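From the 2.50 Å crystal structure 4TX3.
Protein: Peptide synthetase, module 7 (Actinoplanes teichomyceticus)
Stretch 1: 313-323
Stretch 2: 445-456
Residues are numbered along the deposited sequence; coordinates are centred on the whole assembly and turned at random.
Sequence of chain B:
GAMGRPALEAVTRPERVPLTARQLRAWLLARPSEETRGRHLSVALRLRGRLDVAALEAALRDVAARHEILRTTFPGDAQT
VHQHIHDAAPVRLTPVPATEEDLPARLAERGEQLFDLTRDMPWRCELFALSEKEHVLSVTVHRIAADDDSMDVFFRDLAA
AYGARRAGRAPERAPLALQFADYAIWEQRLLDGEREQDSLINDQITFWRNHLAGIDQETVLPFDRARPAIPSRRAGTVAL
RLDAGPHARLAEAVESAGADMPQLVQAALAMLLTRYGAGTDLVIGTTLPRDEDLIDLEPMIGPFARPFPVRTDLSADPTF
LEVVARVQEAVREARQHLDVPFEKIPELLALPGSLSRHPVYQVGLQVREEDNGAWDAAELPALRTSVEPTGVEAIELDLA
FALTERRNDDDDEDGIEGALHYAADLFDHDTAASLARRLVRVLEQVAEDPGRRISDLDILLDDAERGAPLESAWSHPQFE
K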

ATOM      1  N   ASP B 313     -29.602 -19.828   3.969  1.00 35.34           N
ATOM      2  CA  ASP B 313     -30.700 -20.778   3.867  1.00 34.44           C
ATOM      3  C   ASP B 313     -30.900 -21.220   2.422  1.00 31.32           C
ATOM      4  O   ASP B 313     -31.234 -20.405   1.570  1.00 30.07           O
ATOM      5  CB  ASP B 313     -31.982 -20.159   4.425  1.00 35.66           C
ATOM      6  CG  ASP B 313     -33.221 -21.033   4.193  1.00 42.41           C
ATOM      7  OD1 ASP B 313     -33.095 -22.252   3.940  1.00 41.44           O
ATOM      8  OD2 ASP B 313     -34.340 -20.489   4.289  1.00 48.80           O
ATOM      9  N   LEU B 314     -30.726 -22.517   2.164  1.00 33.37           N
ATOM     10  CA  LEU B 314     -30.769 -23.044   0.795  1.00 35.65           C
ATOM     11  C   LEU B 314     -31.981 -23.921   0.494  1.00 36.42           C
ATOM     12  O   LEU B 314     -31.939 -24.746  -0.418  1.00 36.83           O
ATOM     13  CB  LEU B 314     -29.498 -23.839   0.499  1.00 29.95           C
ATOM     14  CG  LEU B 314     -28.251 -22.965   0.616  1.00 38.79           C
ATOM     15  CD1 LEU B 314     -27.422 -23.397   1.821  1.00 41.60           C
ATOM     16  CD2 LEU B 314     -27.438 -23.001  -0.657  1.00 30.90           C
ATOM     17  N   SER B 315     -33.064 -23.736   1.238  1.00 33.28           N
ATOM     18  CA  SER B 315     -34.268 -24.520   0.995  1.00 34.41           C
ATOM     19  C   SER B 315     -34.978 -24.084  -0.287  1.00 32.93           C
ATOM     20  O   SER B 315     -34.746 -22.982  -0.784  1.00 34.32           O
ATOM     21  CB  SER B 315     -35.227 -24.421   2.193  1.00 34.77           C
ATOM     22  OG  SER B 315     -35.613 -23.079   2.441  1.00 32.42           O
ATOM     23  N   ALA B 316     -35.813 -24.988  -0.810  1.00 38.03           N
ATOM     24  CA  ALA B 316     -36.665 -24.807  -2.000  1.00 32.89           C
ATOM     25  C   ALA B 316     -35.911 -24.811  -3.331  1.00 35.57           C
ATOM     26  O   ALA B 316     -36.296 -24.104  -4.253  1.00 36.95           O
ATOM     27  CB  ALA B 316     -37.482 -23.540  -1.880  1.00 27.68           C
ATOM     28  N   ASP B 317     -34.868 -25.634  -3.423  1.00 36.61           N
ATOM     29  CA  ASP B 317     -34.073 -25.803  -4.638  1.00 39.31           C
ATOM     30  C   ASP B 317     -33.816 -24.499  -5.407  1.00 37.21           C
ATOM     31  O   ASP B 317     -34.219 -24.360  -6.564  1.00 38.04           O
ATOM     32  CB  ASP B 317     -34.745 -26.821  -5.559  1.00 36.39           C
ATOM     33  CG  ASP B 317     -33.744 -27.572  -6.413  1.00 41.75           C
ATOM     34  OD1 ASP B 317     -32.680 -27.967  -5.878  1.00 40.44           O
ATOM     35  OD2 ASP B 317     -34.020 -27.768  -7.615  1.00 46.00           O
ATOM     36  N   PRO B 318     -33.135 -23.545  -4.762  1.00 35.34           N
ATOM     37  CA  PRO B 318     -32.893 -22.214  -5.333  1.00 34.96           C
ATOM     38  C   PRO B 318     -31.993 -22.213  -6.579  1.00 33.78           C
ATOM     39  O   PRO B 318     -31.046 -22.996  -6.683  1.00 30.59           O
ATOM     40  CB  PRO B 318     -32.194 -21.464  -4.191  1.00 36.33           C
ATOM     41  CG  PRO B 318     -32.229 -22.385  -2.998  1.00 36.70           C
ATOM     42  CD  PRO B 318     -32.386 -23.753  -3.513  1.00 35.42           C
ATOM     43  N   THR B 319     -32.298 -21.334  -7.523  1.00 34.12           N
ATOM     44  CA  THR B 319     -31.341 -21.012  -8.575  1.00 36.41           C
ATOM     45  C   THR B 319     -30.090 -20.415  -7.939  1.00 40.37           C
ATOM     46  O   THR B 319     -30.146 -19.879  -6.816  1.00 38.10           O
ATOM     47  CB  THR B 319     -31.891 -20.000  -9.567  1.00 34.48           C
ATOM     48  OG1 THR B 319     -32.005 -18.726  -8.912  1.00 37.19           O
ATOM     49  CG2 THR B 319     -33.245 -20.441 -10.080  1.00 36.90           C
ATOM     50  N   PHE B 320     -28.971 -20.504  -8.653  1.00 37.69           N
ATOM     51  CA  PHE B 320     -27.734 -19.861  -8.224  1.00 33.74           C
ATOM     52  C   PHE B 320     -27.979 -18.406  -7.882  1.00 34.92           C
ATOM     53  O   PHE B 320     -27.549 -17.920  -6.833  1.00 37.43           O
ATOM     54  CB  PHE B 320     -26.657 -19.962  -9.311  1.00 33.23           C
ATOM     55  CG  PHE B 320     -25.468 -19.087  -9.066  1.00 33.51           C
ATOM     56  CD1 PHE B 320     -24.571 -19.383  -8.047  1.00 33.65           C
ATOM     57  CD2 PHE B 320     -25.251 -17.953  -9.840  1.00 33.06           C
ATOM     58  CE1 PHE B 320     -23.479 -18.561  -7.810  1.00 34.78           C
ATOM     59  CE2 PHE B 320     -24.152 -17.128  -9.612  1.00 31.96           C
ATOM     60  CZ  PHE B 320     -23.262 -17.431  -8.604  1.00 29.90           C
ATOM     61  N   LEU B 321     -28.684 -17.718  -8.774  1.00 34.95           N
ATOM     62  CA  LEU B 321     -28.972 -16.300  -8.595  1.00 34.90           C
ATOM     63  C   LEU B 321     -29.805 -16.056  -7.339  1.00 35.78           C
ATOM     64  O   LEU B 321     -29.599 -15.060  -6.639  1.00 35.34           O
ATOM     65  CB  LEU B 321     -29.698 -15.737  -9.819  1.00 33.46           C
ATOM     66  CG  LEU B 321     -28.917 -15.482 -11.099  1.00 35.00           C
ATOM     67  CD1 LEU B 321     -29.900 -15.067 -12.176  1.00 35.63           C
ATOM     68  CD2 LEU B 321     -27.868 -14.408 -10.872  1.00 33.06           C
ATOM     69  N   GLU B 322     -30.742 -16.956  -7.053  1.00 33.37           N
ATOM     70  CA  GLU B 322     -31.494 -16.856  -5.807  1.00 36.74           C
ATOM     71  C   GLU B 322     -30.578 -17.017  -4.587  1.00 34.31           C
ATOM     72  O   GLU B 322     -30.769 -16.331  -3.566  1.00 35.28           O
ATOM     73  CB  GLU B 322     -32.639 -17.881  -5.780  1.00 40.71           C
ATOM     74  CG  GLU B 322     -33.843 -17.425  -6.637  1.00 51.03           C
ATOM     75  CD  GLU B 322     -34.851 -18.533  -6.977  1.00 53.20           C
ATOM     76  OE1 GLU B 322     -34.464 -19.725  -7.026  1.00 45.52           O
ATOM     77  OE2 GLU B 322     -36.038 -18.189  -7.209  1.00 58.40           O
ATOM     78  N   VAL B 323     -29.573 -17.889  -4.693  1.00 31.93           N
ATOM     79  CA  VAL B 323     -28.652 -18.098  -3.581  1.00 32.12           C
ATOM     80  C   VAL B 323     -27.783 -16.857  -3.350  1.00 34.55           C
ATOM     81  O   VAL B 323     -27.570 -16.441  -2.205  1.00 31.93           O
ATOM     82  CB  VAL B 323     -27.751 -19.308  -3.800  1.00 31.62           C
ATOM     83  CG1 VAL B 323     -26.772 -19.440  -2.640  1.00 27.65           C
ATOM     84  CG2 VAL B 323     -28.589 -20.577  -3.947  1.00 31.26           C
ATOM     85  N   GLN B 445     -20.378 -24.324 -14.388  1.00 36.19           N
ATOM     86  CA  GLN B 445     -21.805 -24.467 -14.731  1.00 39.14           C
ATOM     87  C   GLN B 445     -22.617 -23.223 -14.413  1.00 35.61           C
ATOM     88  O   GLN B 445     -23.458 -22.774 -15.188  1.00 41.30           O
ATOM     89  CB  GLN B 445     -22.429 -25.654 -13.986  1.00 33.22           C
ATOM     90  CG  GLN B 445     -21.669 -26.939 -14.146  1.00 33.92           C
ATOM     91  CD  GLN B 445     -22.151 -28.011 -13.196  1.00 39.37           C
ATOM     92  OE1 GLN B 445     -23.349 -28.129 -12.916  1.00 40.74           O
ATOM     93  NE2 GLN B 445     -21.215 -28.798 -12.680  1.00 39.82           N
ATOM     94  N   VAL B 446     -22.362 -22.683 -13.243  1.00 32.41           N
ATOM     95  CA  VAL B 446     -23.143 -21.590 -12.734  1.00 38.05           C
ATOM     96  C   VAL B 446     -22.761 -20.317 -13.509  1.00 37.85           C
ATOM     97  O   VAL B 446     -23.595 -19.439 -13.751  1.00 39.28           O
ATOM     98  CB  VAL B 446     -22.934 -21.489 -11.196  1.00 35.50           C
ATOM     99  CG1 VAL B 446     -22.600 -20.106 -10.766  1.00 36.40           C
ATOM    100  CG2 VAL B 446     -24.146 -22.050 -10.449  1.00 36.20           C
ATOM    101  N   ALA B 447     -21.508 -20.246 -13.945  1.00 39.72           N
ATOM    102  CA  ALA B 447     -21.059 -19.149 -14.813  1.00 42.06           C
ATOM    103  C   ALA B 447     -21.764 -19.152 -16.162  1.00 44.22           C
ATOM    104  O   ALA B 447     -22.197 -18.107 -16.639  1.00 50.32           O
ATOM    105  CB  ALA B 447     -19.574 -19.217 -15.023  1.00 37.96           C
ATOM    106  N   GLU B 448     -21.858 -20.317 -16.790  1.00 42.29           N
ATOM    107  CA  GLU B 448     -22.556 -20.405 -18.066  1.00 49.23           C
ATOM    108  C   GLU B 448     -24.083 -20.285 -17.898  1.00 48.94           C
ATOM    109  O   GLU B 448     -24.757 -19.633 -18.701  1.00 46.39           O
ATOM    110  CB  GLU B 448     -22.199 -21.711 -18.777  1.00 48.96           C
ATOM    111  CG  GLU B 448     -23.266 -22.173 -19.761  1.00 64.93           C
ATOM    112  CD  GLU B 448     -22.695 -22.787 -21.034  1.00 81.96           C
ATOM    113  OE1 GLU B 448     -21.866 -23.717 -20.921  1.00 88.42           O
ATOM    114  OE2 GLU B 448     -23.072 -22.332 -22.145  1.00 82.63           O
ATOM    115  N   ASP B 449     -24.617 -20.888 -16.836  1.00 48.67           N
ATOM    116  CA  ASP B 449     -26.064 -20.939 -16.617  1.00 46.17           C
ATOM    117  C   ASP B 449     -26.471 -20.483 -15.219  1.00 43.10           C
ATOM    118  O   ASP B 449     -26.765 -21.303 -14.345  1.00 41.26           O
ATOM    119  CB  ASP B 449     -26.565 -22.358 -16.858  1.00 49.43           C
ATOM    120  CG  ASP B 449     -28.059 -22.478 -16.691  1.00 51.76           C
ATOM    121  OD1 ASP B 449     -28.768 -21.428 -16.757  1.00 47.65           O
ATOM    122  OD2 ASP B 449     -28.508 -23.633 -16.492  1.00 51.36           O
ATOM    123  N   PRO B 450     -26.526 -19.167 -15.002  1.00 45.47           N
ATOM    124  CA  PRO B 450     -26.698 -18.659 -13.635  1.00 42.60           C
ATOM    125  C   PRO B 450     -28.098 -18.923 -13.063  1.00 43.88           C
ATOM    126  O   PRO B 450     -28.374 -18.546 -11.914  1.00 43.09           O
ATOM    127  CB  PRO B 450     -26.419 -17.155 -13.784  1.00 40.99           C
ATOM    128  CG  PRO B 450     -26.730 -16.850 -15.197  1.00 41.30           C
ATOM    129  CD  PRO B 450     -26.463 -18.090 -16.002  1.00 42.41           C
ATOM    130  N   GLY B 451     -28.955 -19.584 -13.841  1.00 42.58           N
ATOM    131  CA  GLY B 451     -30.298 -19.917 -13.393  1.00 35.59           C
ATOM    132  C   GLY B 451     -30.421 -21.354 -12.931  1.00 39.50           C
ATOM    133  O   GLY B 451     -31.487 -21.809 -12.501  1.00 44.29           O
ATOM    134  N   ARG B 452     -29.320 -22.082 -13.019  1.00 37.88           N
ATOM    135  CA  ARG B 452     -29.305 -23.471 -12.607  1.00 37.47           C
ATOM    136  C   ARG B 452     -29.585 -23.626 -11.103  1.00 37.40           C
ATOM    137  O   ARG B 452     -29.125 -22.816 -10.282  1.00 34.38           O
ATOM    138  CB  ARG B 452     -27.962 -24.100 -12.980  1.00 38.82           C
ATOM    139  CG  ARG B 452     -27.856 -25.561 -12.600  1.00 45.92           C
ATOM    140  CD  ARG B 452     -26.797 -26.269 -13.422  1.00 45.52           C
ATOM    141  NE  ARG B 452     -26.889 -25.903 -14.828  1.00 47.52           N
ATOM    142  CZ  ARG B 452     -26.310 -26.596 -15.801  1.00 53.41           C
ATOM    143  NH1 ARG B 452     -25.615 -27.692 -15.503  1.00 40.63           N
ATOM    144  NH2 ARG B 452     -26.433 -26.196 -17.062  1.00 56.50           N
ATOM    145  N   ARG B 453     -30.343 -24.665 -10.751  1.00 38.29           N
ATOM    146  CA  ARG B 453     -30.696 -24.931  -9.354  1.00 35.56           C
ATOM    147  C   ARG B 453     -29.790 -25.997  -8.765  1.00 42.96           C
ATOM    148  O   ARG B 453     -29.144 -26.753  -9.508  1.00 42.39           O
ATOM    149  CB  ARG B 453     -32.155 -25.370  -9.235  1.00 34.61           C
ATOM    150  CG  ARG B 453     -33.119 -24.377  -9.834  1.00 37.78           C
ATOM    151  CD  ARG B 453     -34.558 -24.867  -9.841  1.00 39.72           C
ATOM    152  NE  ARG B 453     -35.413 -23.869 -10.489  1.00 44.30           N
ATOM    153  CZ  ARG B 453     -36.021 -22.868  -9.854  1.00 46.63           C
ATOM    154  NH1 ARG B 453     -35.888 -22.728  -8.538  1.00 42.67           N
ATOM    155  NH2 ARG B 453     -36.763 -22.003 -10.535  1.00 47.89           N
ATOM    156  N   ILE B 454     -29.769 -26.058  -7.433  1.00 37.16           N
ATOM    157  CA  ILE B 454     -28.917 -26.972  -6.678  1.00 38.03           C
ATOM    158  C   ILE B 454     -28.997 -28.418  -7.172  1.00 41.28           C
ATOM    159  O   ILE B 454     -27.974 -29.111  -7.327  1.00 39.87           O
ATOM    160  CB  ILE B 454     -29.283 -26.937  -5.175  1.00 35.85           C
ATOM    161  CG1 ILE B 454     -28.957 -25.569  -4.576  1.00 36.60           C
ATOM    162  CG2 ILE B 454     -28.536 -28.008  -4.420  1.00 35.13           C
ATOM    163  CD1 ILE B 454     -29.191 -25.487  -3.064  1.00 33.81           C
ATOM    164  N   SER B 455     -30.230 -28.854  -7.424  1.00 40.81           N
ATOM    165  CA  SER B 455     -30.529 -30.223  -7.837  1.00 42.05           C
ATOM    166  C   SER B 455     -30.072 -30.561  -9.267  1.00 43.79           C
ATOM    167  O   SER B 455     -29.933 -31.735  -9.603  1.00 44.12           O
ATOM    168  CB  SER B 455     -32.031 -30.478  -7.727  1.00 40.38           C
ATOM    169  OG  SER B 455     -32.730 -29.656  -8.649  1.00 42.58           O
ATOM    170  N   ASP B 456     -29.869 -29.544 -10.102  1.00 36.01           N
ATOM    171  CA  ASP B 456     -29.337 -29.750 -11.444  1.00 41.44           C
ATOM    172  C   ASP B 456     -27.818 -29.622 -11.544  1.00 42.24           C
ATOM    173  O   ASP B 456     -27.295 -29.621 -12.646  1.00 42.43           O
ATOM    174  CB  ASP B 456     -29.919 -28.751 -12.451  1.00 42.68           C
ATOM    175  CG  ASP B 456     -31.407 -28.563 -12.320  1.00 53.74           C
ATOM    176  OD1 ASP B 456     -32.122 -29.561 -12.022  1.00 52.48           O
ATOM    177  OD2 ASP B 456     -31.851 -27.403 -12.565  1.00 54.45           O
TER

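The two stretches lie more than 120 residues apart in one chain and meet through both backbone and side chains. Stretch 1 runs as a loop into a helix that starts at Phe-320. Stretch 2 leaves a helix, makes a type I turn from Asp-449 to Arg-452, and enters a 3-10 segment at Ile-454. A single beta bridge pairs Thr-319 with Arg-453, whose CA atoms are 4.0 Å apart. Two bonds make the bridge. Phe-320 N donates to Arg-452 O at 2.8 Å. Ile-454 N makes a weak bond to Pro-318 O at 3.4 Å. The close approach also brings Arg-453 CA to 3.3 Å from Pro-318 O, and Thr-319 CA to 3.3 Å from Arg-452 O, both as CA-H...O contacts. In the turn, Pro-450 O accepts from Leu-321 N at 3.3 Å. This bond uses an amide of the first helical turn, which has no helical acceptor of its own.

Thr-319 caps that helix: its OG1 accepts from Glu-322 N at 2.9 Å. Glu-322 OE1 in return accepts from Thr-319 N at 2.7 Å. Glu-322 OE1 also lies 3.7 Å from Arg-453 NH1, a long salt bridge of charge alone, since the oxygen is well out of the guanidinium plane. Arg-453 NH1 instead donates to Asp-317 O at 3.1 Å, near that plane. Thr-319 CG2 covers one guanidinium face.

Asp-317 grips Ser-455 with both carboxylate oxygens. Asp-317 OD2 accepts from Ser-455 OG at 2.5 Å, and Asp-317 OD1 accepts weakly from Ser-455 N at 3.0 Å.

Apolar packing completes the contact. Val-446 CG1 sits 3.2 Å from the Phe-320 ring centroid, almost on the ring normal. Ile-454 CD1 meets Pro-318 CD at 3.7 Å and Leu-314 CD2 at 3.9 Å. Leu-321 CG rests 4.0 Å from Pro-450 CB.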